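PDB 4RYK: Lmo0325 protein from Listeria monocytogenes EGD-e, which probably binds DNA as a transcriptional regulator of the Rgg type, joining a helix-turn-helix region to a TPR-like helical C-terminal domain. Local coordinates for residues N218-N224 against I256-E260; T211-I215 against Y252-I256. The contacts are given in a common frame with arbitrary orientation. Numbering follows the deposited sequence.

In helical-repeat domains, a single helix often serves two neighbours, and helix 243-259 illustrates this within the Rgg-type C-terminal domain. Interaction 2 joins it to helix 197-216, and interaction 1 joins its last turn to the start of helix 220-235, the next helix in the chain. Their centres lie only about 6 Å apart, and Ile-256 belongs to both. Interaction 2 is buried and mainly apolar, with one tyrosine-aspartate hydrogen bond. Interaction 1 lies nearer the surface, where a small apolar patch is flanked by amide, lysine, glutamate and water. Ala-223 connects the two, its CB lying 3.9 Å from Ile-215 CG1.

Interaction 1. Residues N218-N224 against I256-E260; sequences NKINYAN and IWMKE
The start of helix 220-235 lies beside the end of helix 243-259, with an apolar contact of Ile-220, Ala-223 and Ile-256 between two polar pairs. Residues 220-224 form the first turn of helix 220-235, with Lys-219 as N-cap; residues 256-259 close helix 243-259, and Glu-260 leaves helical geometry. The nearest CA atoms are those of Ile-220 and Ile-256, 7.3 Å apart. Asn-218, at phi/psi 60/33°, is the C-prime residue of the Schellman motif that ends helix 197-216, so the chain turns from one helix to the next just before this contact. Such tight helix-loop-helix connections are consistent with a TPR-like C-terminal domain. Ile-220 (m, m) sets CG2 4.3 Å from CG2 of Ile-256 (m, t), whose CD1 reaches 3.9 Å from Ala-223 CB. Lys-259 curls through three successive m torsions, bringing its CE to 3.9 Å from Ile-220 CD1 and its NZ to 2.9 Å from OD1 of Asn-218 (chi1 t), a weak hydrogen bond. Asn-224, with chi1 m, donates from ND2 to Glu-260 OE2 at 2.9 Å. Glu-260 gets there with chi1 m and chi2 t. One water donates to both Asn-224 OD1 (3.0 Å) and Glu-260 OE1 (2.8 Å), and Asn-224 OD1 also lies 3.5 Å from Ile-256 CG2.

Interaction 2. Residues T211-I215 against Y252-I256; sequences TDELI and YQGAI
Two nearly parallel helices interlock here through one tyrosine and one isoleucine. Segments 211-215 and 252-256 are both regular helix, their axes 11.0 Å apart at closest approach and 14° from parallel. The CA atoms of Asp-212 and Tyr-252, and of Ile-215 and Ile-256, are each 7.4 Å apart, so the register advances three residues on the first helix and four on the second. Tyr-252 (chi1 m) is the main bump: its ring reaches over the turn 211-215, with Asp-212 N above one ring face and Thr-211 CG2 3.9 Å from Tyr-252 CB. At its tip, Tyr-252 OH donates to OD2 of Asp-212 (chi1 t) at 2.7 Å. The answering bump is Ile-215 (m, t), whose CD1 enters the hollow bounded by Tyr-252 CD1 at 3.6 Å, Ala-255 CB at 4.1 Å and Ile-256 CG1 at 3.8 Å. Near-parallel pairing of this kind is consistent with equivalent helices of successive TPR-like repeats. Helix 220-235 packs against both partners, meeting Thr-211 through Val-226 and Ile-256 through Asn-224, while helix 283-300 brings Phe-296 to Ile-215 and Tyr-289 to Tyr-252.

Interaction 1. Residues N218-N224 against I256-E260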
loop_
_atom_site.group_PDB
_atom_site.type_symbol
_atom_site.label_atom_id
_atom_site.label_comp_id
_atom_site.label_asym_id
_atom_site.label_seq_id
_atom_site.Cartn_x
_atom_site.Cartn_y
_atom_site.Cartn_z
ATOM N N ASN A 218 -16.163 5.893 28.015
ATOM C CA ASN A 218 -16.871 4.839 28.691
ATOM C C ASN A 218 -18.125 4.353 27.967
ATOM O O ASN A 218 -19.105 3.965 28.611
ATOM C CB ASN A 218 -17.266 5.319 30.087
ATOM C CG ASN A 218 -17.494 4.184 31.028
ATOM O OD1 ASN A 218 -16.779 3.203 30.991
ATOM N ND2 ASN A 218 -18.506 4.301 31.861
ATOM N N LYS A 219 -18.097 4.371 26.637
ATOM C CA LYS A 219 -19.166 3.793 25.843
ATOM C C LYS A 219 -18.671 2.464 25.368
ATOM O O LYS A 219 -18.181 2.342 24.233
ATOM C CB LYS A 219 -19.465 4.693 24.674
ATOM C CG LYS A 219 -19.957 6.072 25.095
ATOM C CD LYS A 219 -20.735 6.711 23.958
ATOM C CE LYS A 219 -21.521 7.923 24.441
ATOM N NZ LYS A 219 -20.688 9.134 24.218
ATOM N N ILE A 220 -18.741 1.481 26.251
ATOM C CA ILE A 220 -18.045 0.202 26.079
ATOM C C ILE A 220 -18.701 -0.748 25.056
ATOM O O ILE A 220 -17.991 -1.442 24.286
ATOM C CB ILE A 220 -17.810 -0.459 27.450
ATOM C CG1 ILE A 220 -16.960 0.474 28.320
ATOM C CG2 ILE A 220 -17.072 -1.788 27.314
ATOM C CD1 ILE A 220 -15.641 0.929 27.701
ATOM N N ASN A 221 -20.029 -0.738 24.993
ATOM C CA ASN A 221 -20.741 -1.455 23.921
ATOM C C ASN A 221 -20.259 -1.001 22.553
ATOM O O ASN A 221 -19.952 -1.803 21.707
ATOM C CB ASN A 221 -22.245 -1.226 23.989
ATOM C CG ASN A 221 -22.852 -1.781 25.254
ATOM O OD1 ASN A 221 -22.242 -2.621 25.930
ATOM N ND2 ASN A 221 -24.061 -1.324 25.593
ATOM N N TYR A 222 -20.229 0.307 22.357
ATOM C CA TYR A 222 -19.807 0.866 21.094
ATOM C C TYR A 222 -18.316 0.608 20.834
ATOM O O TYR A 222 -17.930 0.344 19.707
ATOM C CB TYR A 222 -20.110 2.359 21.072
ATOM C CG TYR A 222 -21.582 2.733 20.945
ATOM C CD1 TYR A 222 -22.576 1.776 20.724
ATOM C CD2 TYR A 222 -21.964 4.069 20.997
ATOM C CE1 TYR A 222 -23.904 2.151 20.596
ATOM C CE2 TYR A 222 -23.281 4.452 20.865
ATOM C CZ TYR A 222 -24.251 3.494 20.659
ATOM O OH TYR A 222 -25.581 3.893 20.527
ATOM N N ALA A 223 -17.503 0.708 21.879
ATOM C CA ALA A 223 -16.082 0.486 21.752
ATOM C C ALA A 223 -15.850 -0.928 21.269
ATOM O O ALA A 223 -15.038 -1.142 20.398
ATOM C CB ALA A 223 -15.360 0.711 23.067
ATOM N N ASN A 224 -16.584 -1.876 21.814
ATOM C CA ASN A 224 -16.520 -3.258 21.356
ATOM C C ASN A 224 -16.917 -3.376 19.918
ATOM O O ASN A 224 -16.277 -4.092 19.162
ATOM C CB ASN A 224 -17.394 -4.185 22.223
ATOM C CG ASN A 224 -16.642 -4.688 23.451
ATOM O OD1 ASN A 224 -15.596 -5.293 23.312
ATOM N ND2 ASN A 224 -17.127 -4.385 24.643
ATOM N N ILE A 256 -10.253 -2.782 26.959
ATOM C CA ILE A 256 -11.637 -3.162 27.120
ATOM C C ILE A 256 -11.821 -4.314 28.099
ATOM O O ILE A 256 -12.758 -4.309 28.912
ATOM C CB ILE A 256 -12.279 -3.472 25.779
ATOM C CG1 ILE A 256 -12.339 -2.170 24.946
ATOM C CG2 ILE A 256 -13.672 -4.052 25.994
ATOM C CD1 ILE A 256 -12.940 -2.328 23.570
ATOM N N TRP A 257 -10.927 -5.275 28.058
ATOM C CA TRP A 257 -10.952 -6.313 29.076
ATOM C C TRP A 257 -10.828 -5.738 30.474
ATOM O O TRP A 257 -11.550 -6.173 31.393
ATOM C CB TRP A 257 -9.869 -7.363 28.841
ATOM C CG TRP A 257 -10.243 -8.355 27.782
ATOM C CD1 TRP A 257 -11.498 -8.698 27.386
ATOM C CD2 TRP A 257 -9.348 -9.144 26.992
ATOM N NE1 TRP A 257 -11.437 -9.647 26.400
ATOM C CE2 TRP A 257 -10.130 -9.952 26.154
ATOM C CE3 TRP A 257 -7.956 -9.266 26.937
ATOM C CZ2 TRP A 257 -9.570 -10.851 25.238
ATOM C CZ3 TRP A 257 -7.399 -10.175 26.043
ATOM C CH2 TRP A 257 -8.211 -10.954 25.204
HETATM N N MSE A 258 -9.951 -4.759 30.661
HETATM C CA MSE A 258 -9.807 -4.154 31.985
HETATM C C MSE A 258 -11.097 -3.531 32.435
HETATM O O MSE A 258 -11.501 -3.672 33.560
HETATM C CB MSE A 258 -8.677 -3.130 32.014
HETATM C CG MSE A 258 -7.352 -3.830 31.785
HETATM SE SE MSE A 258 -5.801 -2.711 32.182
HETATM C CE MSE A 258 -5.530 -2.024 30.377
ATOM N N LYS A 259 -11.757 -2.851 31.535
ATOM C CA LYS A 259 -13.040 -2.264 31.802
ATOM C C LYS A 259 -14.131 -3.292 31.995
ATOM O O LYS A 259 -15.115 -2.993 32.624
ATOM C CB LYS A 259 -13.462 -1.389 30.632
ATOM C CG LYS A 259 -12.687 -0.100 30.506
ATOM C CD LYS A 259 -13.077 0.870 31.601
ATOM C CE LYS A 259 -14.446 1.469 31.358
ATOM N NZ LYS A 259 -15.174 1.527 32.650
ATOM N N GLU A 260 -14.001 -4.476 31.418
ATOM C CA GLU A 260 -15.024 -5.483 31.607
ATOM C C GLU A 260 -14.711 -6.343 32.823
ATOM O O GLU A 260 -15.149 -7.481 32.880
ATOM C CB GLU A 260 -15.149 -6.354 30.360
ATOM C CG GLU A 260 -15.792 -5.625 29.193
ATOM C CD GLU A 260 -15.679 -6.383 27.877
ATOM O OE1 GLU A 260 -14.802 -7.276 27.737
ATOM O OE2 GLU A 260 -16.469 -6.072 26.963
HETATM O O HOH W 1 -14.200 -7.310 24.952
#

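Interaction 2. Residues T211-I215 against Y252-I256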
loop_
_atom_site.group_PDB
_atom_site.type_symbol
_atom_site.label_atom_id
_atom_site.label_comp_id
_atom_site.label_asym_id
_atom_site.label_seq_id
_atom_site.Cartn_x
_atom_site.Cartn_y
_atom_site.Cartn_z
ATOM N N THR A 211 -12.222 3.864 18.575
ATOM C CA THR A 211 -12.228 2.929 19.678
ATOM C C THR A 211 -11.633 3.636 20.891
ATOM O O THR A 211 -12.150 3.543 22.003
ATOM C CB THR A 211 -11.445 1.661 19.350
ATOM O OG1 THR A 211 -11.992 1.022 18.190
ATOM C CG2 THR A 211 -11.483 0.697 20.463
ATOM N N ASP A 212 -10.523 4.318 20.666
ATOM C CA ASP A 212 -9.822 5.044 21.714
ATOM C C ASP A 212 -10.765 6.065 22.340
ATOM O O ASP A 212 -10.889 6.158 23.569
ATOM C CB ASP A 212 -8.592 5.751 21.132
ATOM C CG ASP A 212 -7.774 6.488 22.195
ATOM O OD1 ASP A 212 -8.187 7.582 22.610
ATOM O OD2 ASP A 212 -6.712 5.990 22.615
ATOM N N GLU A 213 -11.454 6.815 21.496
ATOM C CA GLU A 213 -12.339 7.884 22.015
ATOM C C GLU A 213 -13.545 7.320 22.747
ATOM O O GLU A 213 -14.016 7.898 23.731
ATOM C CB GLU A 213 -12.775 8.834 20.897
ATOM C CG GLU A 213 -13.229 10.196 21.414
ATOM C CD GLU A 213 -12.086 10.934 22.090
ATOM O OE1 GLU A 213 -11.113 11.300 21.386
ATOM O OE2 GLU A 213 -12.137 11.093 23.326
ATOM N N LEU A 214 -14.044 6.179 22.287
ATOM C CA LEU A 214 -15.189 5.567 22.929
ATOM C C LEU A 214 -14.809 5.001 24.268
ATOM O O LEU A 214 -15.596 5.078 25.238
ATOM C CB LEU A 214 -15.792 4.468 22.084
ATOM C CG LEU A 214 -16.475 5.059 20.875
ATOM C CD1 LEU A 214 -16.689 3.962 19.846
ATOM C CD2 LEU A 214 -17.761 5.794 21.260
ATOM N N ILE A 215 -13.618 4.434 24.343
ATOM C CA ILE A 215 -13.174 3.896 25.628
ATOM C C ILE A 215 -13.126 5.034 26.646
ATOM O O ILE A 215 -13.807 4.978 27.665
ATOM C CB ILE A 215 -11.833 3.159 25.529
ATOM C CG1 ILE A 215 -12.012 1.833 24.775
ATOM C CG2 ILE A 215 -11.262 2.873 26.913
ATOM C CD1 ILE A 215 -10.705 1.188 24.376
ATOM N N TYR A 252 -6.089 -2.217 22.397
ATOM C CA TYR A 252 -7.456 -1.834 22.786
ATOM C C TYR A 252 -8.322 -2.982 23.352
ATOM O O TYR A 252 -9.164 -2.745 24.218
ATOM C CB TYR A 252 -8.165 -1.073 21.645
ATOM C CG TYR A 252 -7.581 0.309 21.436
ATOM C CD1 TYR A 252 -7.643 1.271 22.444
ATOM C CD2 TYR A 252 -6.984 0.666 20.247
ATOM C CE1 TYR A 252 -7.113 2.538 22.267
ATOM C CE2 TYR A 252 -6.433 1.936 20.057
ATOM C CZ TYR A 252 -6.477 2.852 21.070
ATOM O OH TYR A 252 -5.942 4.102 20.896
ATOM N N GLN A 253 -8.088 -4.215 22.920
ATOM C CA GLN A 253 -8.811 -5.379 23.447
ATOM C C GLN A 253 -8.398 -5.525 24.917
ATOM O O GLN A 253 -9.228 -5.811 25.807
ATOM C CB GLN A 253 -8.495 -6.640 22.643
ATOM C CG GLN A 253 -9.173 -7.915 23.134
ATOM C CD GLN A 253 -10.696 -7.791 23.186
ATOM O OE1 GLN A 253 -11.356 -8.129 22.226
ATOM N NE2 GLN A 253 -11.247 -7.244 24.281
ATOM N N GLY A 254 -7.124 -5.235 25.177
ATOM C CA GLY A 254 -6.606 -5.248 26.534
ATOM C C GLY A 254 -7.326 -4.249 27.414
ATOM O O GLY A 254 -7.788 -4.580 28.489
ATOM N N ALA A 255 -7.442 -3.026 26.926
ATOM C CA ALA A 255 -8.078 -1.958 27.685
ATOM C C ALA A 255 -9.546 -2.293 27.973
ATOM O O ALA A 255 -10.028 -2.102 29.082
ATOM C CB ALA A 255 -7.986 -0.656 26.894
ATOM N N ILE A 256 -10.253 -2.782 26.959
ATOM C CA ILE A 256 -11.637 -3.162 27.120
ATOM C C ILE A 256 -11.821 -4.314 28.099
ATOM O O ILE A 256 -12.758 -4.309 28.912
ATOM C CB ILE A 256 -12.279 -3.472 25.779
ATOM C CG1 ILE A 256 -12.339 -2.170 24.946
ATOM C CG2 ILE A 256 -13.672 -4.052 25.994
ATOM C CD1 ILE A 256 -12.940 -2.328 23.570
#